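Long-range contacts in E1 (Kluyveromyces marxianus, PDB 3VX6), which activates the ubiquitin-like modifiers Atg8 and Atg12 for conjugation in autophagy and cytoplasm-to-vacuole transport, and is represented here by its N-terminal domain: residues K80-N85 against I120-M125; Q16-S21 against Q52-V57; F204-D209 against L236-S241. All coordinates share one frame; numbering follows the deposited sequence.

Interaction 1: residues K80-N85 against I120-M125; sequences KGYLLN and IISFYM
Tyr82, Leu83 and Leu84 meet Tyr124 and Met125 along two adjacent parallel strands. Backbone bonds join them. Met125 N donates to Tyr82 O at 2.6 Å, and Leu84 N donates to Met125 O. A third bond, from Tyr82 N to Phe123 O, is less sure because that oxygen is poorly placed. The pair is extended by one side-chain bond. Ser122 OG lies anti to its own backbone N (chi1 -170°), and it donates to Lys80 O at 2.8 Å, close to the carbonyl plane.

The aromatic contacts differ on the two faces of the sheet. The Phe123 ring lies over Gly81 in a CH-pi contact. Gly81 CA sits 3.4 Å from the ring centroid, displaced toward the CD1 and CE1 rim. Gly81 has no side chain, which leaves room for the ring. An alanine at Phe123 would probably leave Gly81 CA without this aromatic cover and open a gap beside Leu44 and Thr46 of strand 40-47. On the face with Tyr82 and Tyr124, the two rings lie side by side and point the same way. Tyr82 CD2 approaches Tyr124 CE1 at 3.3 Å. The ring planes are 34° apart, so the pair is oblique.

The apolar contact lies on the same face as Phe123. Leu83 CD1 packs on the Met125 chain, 3.6 Å from Met125 CG, and also touches its SD and CE. Helix 21-33 packs over this face, with Leu27 on Leu83 and Phe23 on Met125. Strand 40-47 flanks strand 78-86, and strand 135-144 flanks strand 123-130.

Helices 89-94 and 97-114 lie between the two paired strands in the chain. Two neighbouring parallel strands joined through helix form a beta-alpha-beta crossover, here inside a mixed sheet of the Atg7 N-terminal domain.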
loop_
_atom_site.group_PDB
_atom_site.type_symbol
_atom_site.label_atom_id
_atom_site.label_comp_id
_atom_site.label_asym_id
_atom_site.label_seq_id
_atom_site.Cartn_x
_atom_site.Cartn_y
_atom_site.Cartn_z
ATOM N N LYS A 80 4.659 -7.171 0.097
ATOM C CA LYS A 80 4.700 -7.784 -1.214
ATOM C C LYS A 80 4.074 -6.858 -2.236
ATOM O O LYS A 80 2.947 -6.410 -2.077
ATOM C CB LYS A 80 3.973 -9.131 -1.218
ATOM C CG LYS A 80 4.150 -9.919 -2.515
ATOM C CD LYS A 80 3.816 -11.389 -2.310
ATOM C CE LYS A 80 4.002 -12.197 -3.589
ATOM N NZ LYS A 80 3.836 -13.669 -3.361
ATOM N N GLY A 81 4.834 -6.559 -3.278
ATOM C CA GLY A 81 4.340 -5.700 -4.331
ATOM C C GLY A 81 4.410 -6.474 -5.621
ATOM O O GLY A 81 4.747 -7.658 -5.616
ATOM N N TYR A 82 4.092 -5.815 -6.725
ATOM C CA TYR A 82 4.131 -6.466 -8.017
ATOM C C TYR A 82 4.643 -5.506 -9.075
ATOM O O TYR A 82 4.339 -4.313 -9.059
ATOM C CB TYR A 82 2.732 -6.998 -8.391
ATOM C CG TYR A 82 2.206 -8.029 -7.402
ATOM C CD1 TYR A 82 2.780 -9.309 -7.310
ATOM C CD2 TYR A 82 1.199 -7.694 -6.487
ATOM C CE1 TYR A 82 2.369 -10.221 -6.323
ATOM C CE2 TYR A 82 0.781 -8.590 -5.500
ATOM C CZ TYR A 82 1.367 -9.846 -5.416
ATOM O OH TYR A 82 0.958 -10.699 -4.405
ATOM N N LEU A 83 5.453 -6.029 -9.984
ATOM C CA LEU A 83 5.977 -5.211 -11.058
ATOM C C LEU A 83 5.404 -5.685 -12.389
ATOM O O LEU A 83 5.210 -6.870 -12.608
ATOM C CB LEU A 83 7.507 -5.273 -11.087
ATOM C CG LEU A 83 8.210 -4.733 -12.342
ATOM C CD1 LEU A 83 8.022 -3.237 -12.466
ATOM C CD2 LEU A 83 9.693 -5.085 -12.268
ATOM N N LEU A 84 5.096 -4.734 -13.257
ATOM C CA LEU A 84 4.592 -5.040 -14.576
ATOM C C LEU A 84 5.492 -4.255 -15.531
ATOM O O LEU A 84 5.174 -3.137 -15.920
ATOM C CB LEU A 84 3.142 -4.584 -14.734
ATOM C CG LEU A 84 2.365 -5.193 -15.914
ATOM C CD1 LEU A 84 1.381 -4.163 -16.427
ATOM C CD2 LEU A 84 3.286 -5.619 -17.042
ATOM N N ASN A 85 6.627 -4.839 -15.893
ATOM C CA ASN A 85 7.542 -4.179 -16.804
ATOM C C ASN A 85 7.149 -4.388 -18.266
ATOM O O ASN A 85 7.272 -5.497 -18.799
ATOM C CB ASN A 85 8.968 -4.697 -16.613
ATOM C CG ASN A 85 9.957 -4.006 -17.544
ATOM O OD1 ASN A 85 10.238 -2.818 -17.380
ATOM N ND2 ASN A 85 10.469 -4.740 -18.536
ATOM N N ILE A 120 -5.158 -5.982 1.701
ATOM C CA ILE A 120 -5.628 -4.862 0.895
ATOM C C ILE A 120 -4.497 -3.897 0.571
ATOM O O ILE A 120 -4.654 -2.999 -0.261
ATOM C CB ILE A 120 -6.725 -4.085 1.611
ATOM C CG1 ILE A 120 -6.134 -3.400 2.843
ATOM C CG2 ILE A 120 -7.862 -5.024 1.964
ATOM C CD1 ILE A 120 -7.133 -2.732 3.708
ATOM N N ILE A 121 -3.357 -4.095 1.226
ATOM C CA ILE A 121 -2.194 -3.242 1.023
ATOM C C ILE A 121 -1.140 -3.886 0.153
ATOM O O ILE A 121 -0.669 -4.980 0.444
ATOM C CB ILE A 121 -1.526 -2.863 2.365
ATOM C CG1 ILE A 121 -2.421 -1.888 3.125
ATOM C CG2 ILE A 121 -0.137 -2.261 2.112
ATOM C CD1 ILE A 121 -1.833 -1.426 4.421
ATOM N N SER A 122 -0.769 -3.189 -0.911
ATOM C CA SER A 122 0.249 -3.675 -1.821
ATOM C C SER A 122 0.726 -2.557 -2.742
ATOM O O SER A 122 0.171 -1.466 -2.759
ATOM C CB SER A 122 -0.310 -4.822 -2.654
ATOM O OG SER A 122 0.719 -5.449 -3.383
ATOM N N PHE A 123 1.788 -2.813 -3.484
ATOM C CA PHE A 123 2.250 -1.818 -4.425
ATOM C C PHE A 123 2.499 -2.521 -5.736
ATOM O O PHE A 123 2.902 -3.681 -5.771
ATOM C CB PHE A 123 3.508 -1.101 -3.947
ATOM C CG PHE A 123 4.710 -1.970 -3.850
ATOM C CD1 PHE A 123 4.868 -2.843 -2.781
ATOM C CD2 PHE A 123 5.733 -1.859 -4.788
ATOM C CE1 PHE A 123 6.033 -3.589 -2.642
ATOM C CE2 PHE A 123 6.901 -2.597 -4.662
ATOM C CZ PHE A 123 7.056 -3.462 -3.589
ATOM N N TYR A 124 2.222 -1.799 -6.808
ATOM C CA TYR A 124 2.355 -2.289 -8.160
ATOM C C TYR A 124 3.198 -1.281 -8.932
ATOM O O TYR A 124 3.041 -0.062 -8.792
ATOM C CB TYR A 124 0.967 -2.408 -8.784
ATOM C CG TYR A 124 0.029 -3.306 -8.003
ATOM C CD1 TYR A 124 -0.104 -4.659 -8.330
ATOM C CD2 TYR A 124 -0.718 -2.808 -6.921
ATOM C CE1 TYR A 124 -0.958 -5.496 -7.609
ATOM C CE2 TYR A 124 -1.576 -3.642 -6.186
ATOM C CZ TYR A 124 -1.691 -4.989 -6.540
ATOM O OH TYR A 124 -2.537 -5.840 -5.855
ATOM N N MET A 125 4.109 -1.788 -9.741
ATOM C CA MET A 125 4.960 -0.908 -10.506
ATOM C C MET A 125 4.881 -1.292 -11.963
ATOM O O MET A 125 4.930 -2.461 -12.288
ATOM C CB MET A 125 6.405 -1.032 -10.013
ATOM C CG MET A 125 7.378 -0.126 -10.726
ATOM S SD MET A 125 9.059 -0.341 -10.131
ATOM C CE MET A 125 9.934 -0.260 -11.689
#

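Interaction 2: residues Q16-S21 against Q52-V57; sequences QSFVDS and QFTSNV
Gln16 and Val57 bring their CA atoms to 6.3 Å, where the start of strand 16-19 passes a type I' beta turn running from Thr54 to Val57. The turn is closed by its own backbone bonds, Val57 N to Thr54 O and Thr54 N to Val57 O. No hydrogen bond links the two segments, so side-chain packing makes the contact.

Gln16 is central. Its CB rests on Val57 CG2 at 3.5 Å and comes within 3.9 Å of Thr54 CG2. CG is anti to the backbone N (chi1 173°), and the chain runs on extended toward the turn. Its amide end reaches Ser55, with NE2 3.1 Å from Ser55 CB and 3.5 Å from Ser55 OG. The Gln16 and Thr54 side chains cross at about a right angle.

Phe18 meets Thr54 tip to tip. Thr54 OG1 lies at the edge of the ring, near its plane, 3.0 Å from Phe18 CE2. Thr54 CG2 touches the same ring carbon. Phe18, Thr54 and Ser55 also touch a neighbouring molecule in the crystal, so their exact poses may partly reflect lattice packing.

The contact lies at the protein surface, beside the small parallel sheet of strands 16-19 and 59-62. Phe18 packs on Ala59 and Ser61 of the second strand, and Thr54 also touches Ala59. Beyond strand 16-19, Asp20 takes the N-cap position of helix 21-33 and accepts from Ser22 N, while Ser17 and Val19 face Ile140 of strand 135-144.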
loop_
_atom_site.group_PDB
_atom_site.type_symbol
_atom_site.label_atom_id
_atom_site.label_comp_id
_atom_site.label_asym_id
_atom_site.label_seq_id
_atom_site.Cartn_x
_atom_site.Cartn_y
_atom_site.Cartn_z
ATOM N N GLN A 16 6.528 6.710 -1.039
ATOM C CA GLN A 16 7.404 7.483 -1.909
ATOM C C GLN A 16 8.393 6.431 -2.394
ATOM O O GLN A 16 9.060 5.774 -1.592
ATOM C CB GLN A 16 8.141 8.586 -1.154
ATOM C CG GLN A 16 9.175 9.295 -2.014
ATOM C CD GLN A 16 9.623 10.629 -1.436
ATOM O OE1 GLN A 16 10.587 11.231 -1.912
ATOM N NE2 GLN A 16 8.919 11.101 -0.410
ATOM N N SER A 17 8.461 6.242 -3.703
ATOM C CA SER A 17 9.357 5.238 -4.235
ATOM C C SER A 17 10.810 5.669 -4.145
ATOM O O SER A 17 11.149 6.861 -4.157
ATOM C CB SER A 17 9.004 4.902 -5.689
ATOM O OG SER A 17 9.304 5.968 -6.568
ATOM N N PHE A 18 11.665 4.671 -4.023
ATOM C CA PHE A 18 13.093 4.888 -3.965
ATOM C C PHE A 18 13.684 3.738 -4.700
ATOM O O PHE A 18 13.956 2.686 -4.117
ATOM C CB PHE A 18 13.591 4.909 -2.529
ATOM C CG PHE A 18 13.556 6.263 -1.927
ATOM C CD1 PHE A 18 14.500 7.212 -2.299
ATOM C CD2 PHE A 18 12.541 6.620 -1.054
ATOM C CE1 PHE A 18 14.438 8.502 -1.816
ATOM C CE2 PHE A 18 12.465 7.905 -0.564
ATOM C CZ PHE A 18 13.417 8.856 -0.945
ATOM N N VAL A 19 13.845 3.928 -6.002
ATOM C CA VAL A 19 14.403 2.873 -6.812
ATOM C C VAL A 19 15.875 3.144 -7.084
ATOM O O VAL A 19 16.240 3.953 -7.942
ATOM C CB VAL A 19 13.615 2.710 -8.128
ATOM C CG1 VAL A 19 12.136 2.580 -7.822
ATOM C CG2 VAL A 19 13.845 3.895 -9.036
ATOM N N ASP A 20 16.717 2.478 -6.306
ATOM C CA ASP A 20 18.150 2.600 -6.479
ATOM C C ASP A 20 18.418 2.057 -7.880
ATOM O O ASP A 20 17.704 1.161 -8.348
ATOM C CB ASP A 20 18.891 1.748 -5.440
ATOM C CG ASP A 20 20.396 1.940 -5.496
ATOM O OD1 ASP A 20 20.997 1.682 -6.564
ATOM O OD2 ASP A 20 20.980 2.355 -4.469
ATOM N N SER A 21 19.431 2.601 -8.552
ATOM C CA SER A 21 19.759 2.134 -9.893
ATOM C C SER A 21 19.927 0.619 -9.850
ATOM O O SER A 21 19.722 -0.060 -10.856
ATOM C CB SER A 21 21.044 2.797 -10.404
ATOM O OG SER A 21 22.180 2.345 -9.692
ATOM N N GLN A 52 12.318 4.348 10.049
ATOM C CA GLN A 52 12.801 5.514 9.337
ATOM C C GLN A 52 12.059 5.734 8.024
ATOM O O GLN A 52 12.334 5.061 7.029
ATOM C CB GLN A 52 14.307 5.366 9.076
ATOM C CG GLN A 52 15.157 6.508 9.620
ATOM C CD GLN A 52 14.830 7.843 8.963
ATOM O OE1 GLN A 52 13.700 8.337 9.055
ATOM N NE2 GLN A 52 15.823 8.434 8.291
ATOM N N PHE A 53 11.119 6.671 8.022
ATOM C CA PHE A 53 10.372 6.976 6.804
ATOM C C PHE A 53 11.129 8.004 5.982
ATOM O O PHE A 53 12.184 8.489 6.395
ATOM C CB PHE A 53 8.968 7.517 7.123
ATOM C CG PHE A 53 7.933 6.446 7.349
ATOM C CD1 PHE A 53 6.584 6.764 7.388
ATOM C CD2 PHE A 53 8.305 5.110 7.506
ATOM C CE1 PHE A 53 5.621 5.773 7.574
ATOM C CE2 PHE A 53 7.346 4.114 7.694
ATOM C CZ PHE A 53 6.007 4.448 7.727
ATOM N N THR A 54 10.590 8.313 4.806
ATOM C CA THR A 54 11.182 9.302 3.913
ATOM C C THR A 54 10.099 10.308 3.601
ATOM O O THR A 54 9.032 9.939 3.096
ATOM C CB THR A 54 11.638 8.693 2.580
ATOM O OG1 THR A 54 12.097 9.746 1.717
ATOM C CG2 THR A 54 10.472 7.969 1.896
ATOM N N SER A 55 10.371 11.576 3.882
ATOM C CA SER A 55 9.380 12.611 3.650
ATOM C C SER A 55 8.031 12.207 4.266
ATOM O O SER A 55 6.975 12.399 3.664
ATOM C CB SER A 55 9.220 12.886 2.152
ATOM O OG SER A 55 10.351 13.565 1.636
ATOM N N ASN A 56 8.087 11.612 5.456
ATOM C CA ASN A 56 6.887 11.229 6.195
ATOM C C ASN A 56 6.012 10.103 5.675
ATOM O O ASN A 56 5.042 9.735 6.333
ATOM C CB ASN A 56 6.005 12.461 6.403
ATOM C CG ASN A 56 6.694 13.518 7.211
ATOM O OD1 ASN A 56 7.092 13.268 8.354
ATOM N ND2 ASN A 56 6.858 14.706 6.628
ATOM N N VAL A 57 6.302 9.579 4.493
ATOM C CA VAL A 57 5.498 8.483 3.994
ATOM C C VAL A 57 6.377 7.254 3.936
ATOM O O VAL A 57 7.605 7.355 3.844
ATOM C CB VAL A 57 4.896 8.763 2.591
ATOM C CG1 VAL A 57 3.888 9.885 2.682
ATOM C CG2 VAL A 57 5.989 9.097 1.595
#

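Interaction 3: residues F204-D209 against L236-S241; sequences FSHLKD and LRSDES
Arg237 grips Leu207 O end-on with two nitrogens. NH1 and NH2 each donate at 3.0 Å to that single oxygen, which lies in the guanidinium plane. NH2 approaches in the carbonyl plane, while NH1 sits well above it. Arg237 CG lies anti to its own carbonyl carbon (chi1 -80°) and packs 3.4 Å from His206 CD2. His206 CA lies over one face of the guanidinium. NH2 also forms a salt bridge with Asp203, which is likely to hold the guanidinium in this orientation.

Ser238 comes near the His206 ring, with its OG 3.8 Å from His206 CE1. That hydroxyl is bonded to Leu50 O.

Asp239 lies over the His206 ring. Its CB is 3.6 Å from the ring centroid in a CH-pi contact, and the carboxylate plane is only 7° from that of the ring. Phe53 stacks on the opposite face, so the imidazole is sandwiched.

Ser241 OG accepts from Arg237 NH1 at 2.8 Å, which steadies the guanidinium from within its own segment. Ser241 O is also bridged by a water to Asp209 N and Asp209 OD1.

The contact joins two loops at the ends of neighbouring parallel strands, 198-202 and 231-236. One leads to helix 215-225 and the other turns back into strand 243-250, whose Phe243 touches Arg237 and Asp209.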
loop_
_atom_site.group_PDB
_atom_site.type_symbol
_atom_site.label_atom_id
_atom_site.label_comp_id
_atom_site.label_asym_id
_atom_site.label_seq_id
_atom_site.Cartn_x
_atom_site.Cartn_y
_atom_site.Cartn_z
ATOM N N PHE A 204 1.333 3.961 6.944
ATOM C CA PHE A 204 2.395 4.226 5.985
ATOM C C PHE A 204 2.625 5.706 5.913
ATOM O O PHE A 204 3.291 6.208 5.021
ATOM C CB PHE A 204 2.023 3.708 4.605
ATOM C CG PHE A 204 2.011 2.225 4.511
ATOM C CD1 PHE A 204 2.459 1.449 5.570
ATOM C CD2 PHE A 204 1.561 1.601 3.365
ATOM C CE1 PHE A 204 2.457 0.072 5.490
ATOM C CE2 PHE A 204 1.556 0.227 3.267
ATOM C CZ PHE A 204 2.004 -0.545 4.334
ATOM N N SER A 205 2.043 6.427 6.851
ATOM C CA SER A 205 2.249 7.852 6.859
ATOM C C SER A 205 2.650 8.211 8.270
ATOM O O SER A 205 2.172 7.604 9.223
ATOM C CB SER A 205 0.969 8.590 6.458
ATOM O OG SER A 205 1.175 9.996 6.437
ATOM N N HIS A 206 3.564 9.164 8.384
ATOM C CA HIS A 206 4.019 9.663 9.669
ATOM C C HIS A 206 3.514 11.088 9.738
ATOM O O HIS A 206 3.852 11.831 10.664
ATOM C CB HIS A 206 5.540 9.672 9.769
ATOM C CG HIS A 206 6.120 8.383 10.247
ATOM N ND1 HIS A 206 7.475 8.205 10.435
ATOM C CD2 HIS A 206 5.537 7.199 10.548
ATOM C CE1 HIS A 206 7.699 6.964 10.826
ATOM N NE2 HIS A 206 6.541 6.332 10.901
ATOM N N LEU A 207 2.725 11.467 8.734
ATOM C CA LEU A 207 2.130 12.793 8.690
ATOM C C LEU A 207 1.149 12.882 9.849
ATOM O O LEU A 207 0.405 11.940 10.112
ATOM C CB LEU A 207 1.402 13.018 7.365
ATOM C CG LEU A 207 2.307 13.351 6.178
ATOM C CD1 LEU A 207 1.458 13.601 4.954
ATOM C CD2 LEU A 207 3.154 14.591 6.491
ATOM N N LYS A 208 1.163 14.003 10.557
ATOM C CA LYS A 208 0.269 14.165 11.690
ATOM C C LYS A 208 -1.192 13.965 11.286
ATOM O O LYS A 208 -1.743 14.717 10.481
ATOM C CB LYS A 208 0.461 15.542 12.323
ATOM N N ASP A 209 -1.789 12.917 11.851
ATOM C CA ASP A 209 -3.183 12.548 11.652
ATOM C C ASP A 209 -3.652 12.317 10.237
ATOM O O ASP A 209 -4.852 12.215 9.972
ATOM C CB ASP A 209 -4.092 13.564 12.334
ATOM C CG ASP A 209 -3.914 13.565 13.832
ATOM O OD1 ASP A 209 -3.659 12.476 14.401
ATOM O OD2 ASP A 209 -4.029 14.651 14.437
ATOM N N LEU A 236 -0.682 3.159 14.098
ATOM C CA LEU A 236 0.577 3.128 14.822
ATOM C C LEU A 236 1.755 3.648 14.020
ATOM O O LEU A 236 1.928 3.326 12.844
ATOM C CB LEU A 236 0.867 1.716 15.328
ATOM C CG LEU A 236 -0.108 1.276 16.418
ATOM C CD1 LEU A 236 -1.437 0.895 15.781
ATOM C CD2 LEU A 236 0.468 0.102 17.186
ATOM N N ARG A 237 2.561 4.466 14.684
ATOM C CA ARG A 237 3.748 5.062 14.086
ATOM C C ARG A 237 4.916 5.004 15.073
ATOM O O ARG A 237 4.756 5.258 16.271
ATOM C CB ARG A 237 3.483 6.531 13.714
ATOM C CG ARG A 237 2.714 6.783 12.413
ATOM C CD ARG A 237 1.208 6.902 12.622
ATOM N NE ARG A 237 0.526 7.396 11.425
ATOM C CZ ARG A 237 0.468 8.673 11.060
ATOM N NH1 ARG A 237 1.052 9.607 11.798
ATOM N NH2 ARG A 237 -0.172 9.021 9.953
ATOM N N SER A 238 6.097 4.665 14.583
ATOM C CA SER A 238 7.256 4.629 15.464
ATOM C C SER A 238 7.602 6.101 15.727
ATOM O O SER A 238 8.395 6.440 16.592
ATOM C CB SER A 238 8.411 3.903 14.769
ATOM O OG SER A 238 8.669 4.469 13.496
ATOM N N ASP A 239 6.931 6.956 14.969
ATOM C CA ASP A 239 7.082 8.405 14.983
ATOM C C ASP A 239 6.621 9.172 16.238
ATOM O O ASP A 239 7.015 10.324 16.430
ATOM C CB ASP A 239 6.314 8.954 13.778
ATOM C CG ASP A 239 6.729 10.350 13.405
ATOM O OD1 ASP A 239 5.866 11.129 12.936
ATOM O OD2 ASP A 239 7.927 10.665 13.565
ATOM N N GLU A 240 5.798 8.545 17.079
ATOM C CA GLU A 240 5.220 9.205 18.261
ATOM C C GLU A 240 3.901 9.786 17.761
ATOM O O GLU A 240 3.089 10.297 18.531
ATOM C CB GLU A 240 6.077 10.369 18.779
ATOM C CG GLU A 240 7.443 9.985 19.283
ATOM C CD GLU A 240 7.379 8.870 20.299
ATOM O OE1 GLU A 240 6.730 9.070 21.348
ATOM O OE2 GLU A 240 7.973 7.797 20.037
ATOM N N SER A 241 3.715 9.709 16.447
ATOM C CA SER A 241 2.522 10.220 15.788
ATOM C C SER A 241 1.370 9.217 15.761
ATOM O O SER A 241 0.311 9.517 15.204
ATOM C CB SER A 241 2.854 10.616 14.348
ATOM O OG SER A 241 3.164 9.469 13.573
HETATM O O HOH W 1 -0.700 11.718 13.892
#

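How the interactions relate
Interaction 1 is a buried contact near the centre of the chain, interaction 2 lies at the surface, and interaction 3 is partly buried. Interaction 1 relies on paired backbones, interaction 2 on side-chain packing without cross-segment hydrogen bonds, and interaction 3 on charged and polar loop groups. Helix 21-33 follows strand 16-19 of interaction 2 and packs on the sheet of interaction 1. Ile121 touches Phe204, joining interactions 1 and 3. Interactions 2 and 3 meet more extensively. Asn56 O probably accepts from His206 N, and Asn56 CB packs on Leu207. The 52-57 loop thus lies between strand 16-19 and the loops of the second six-stranded sheet.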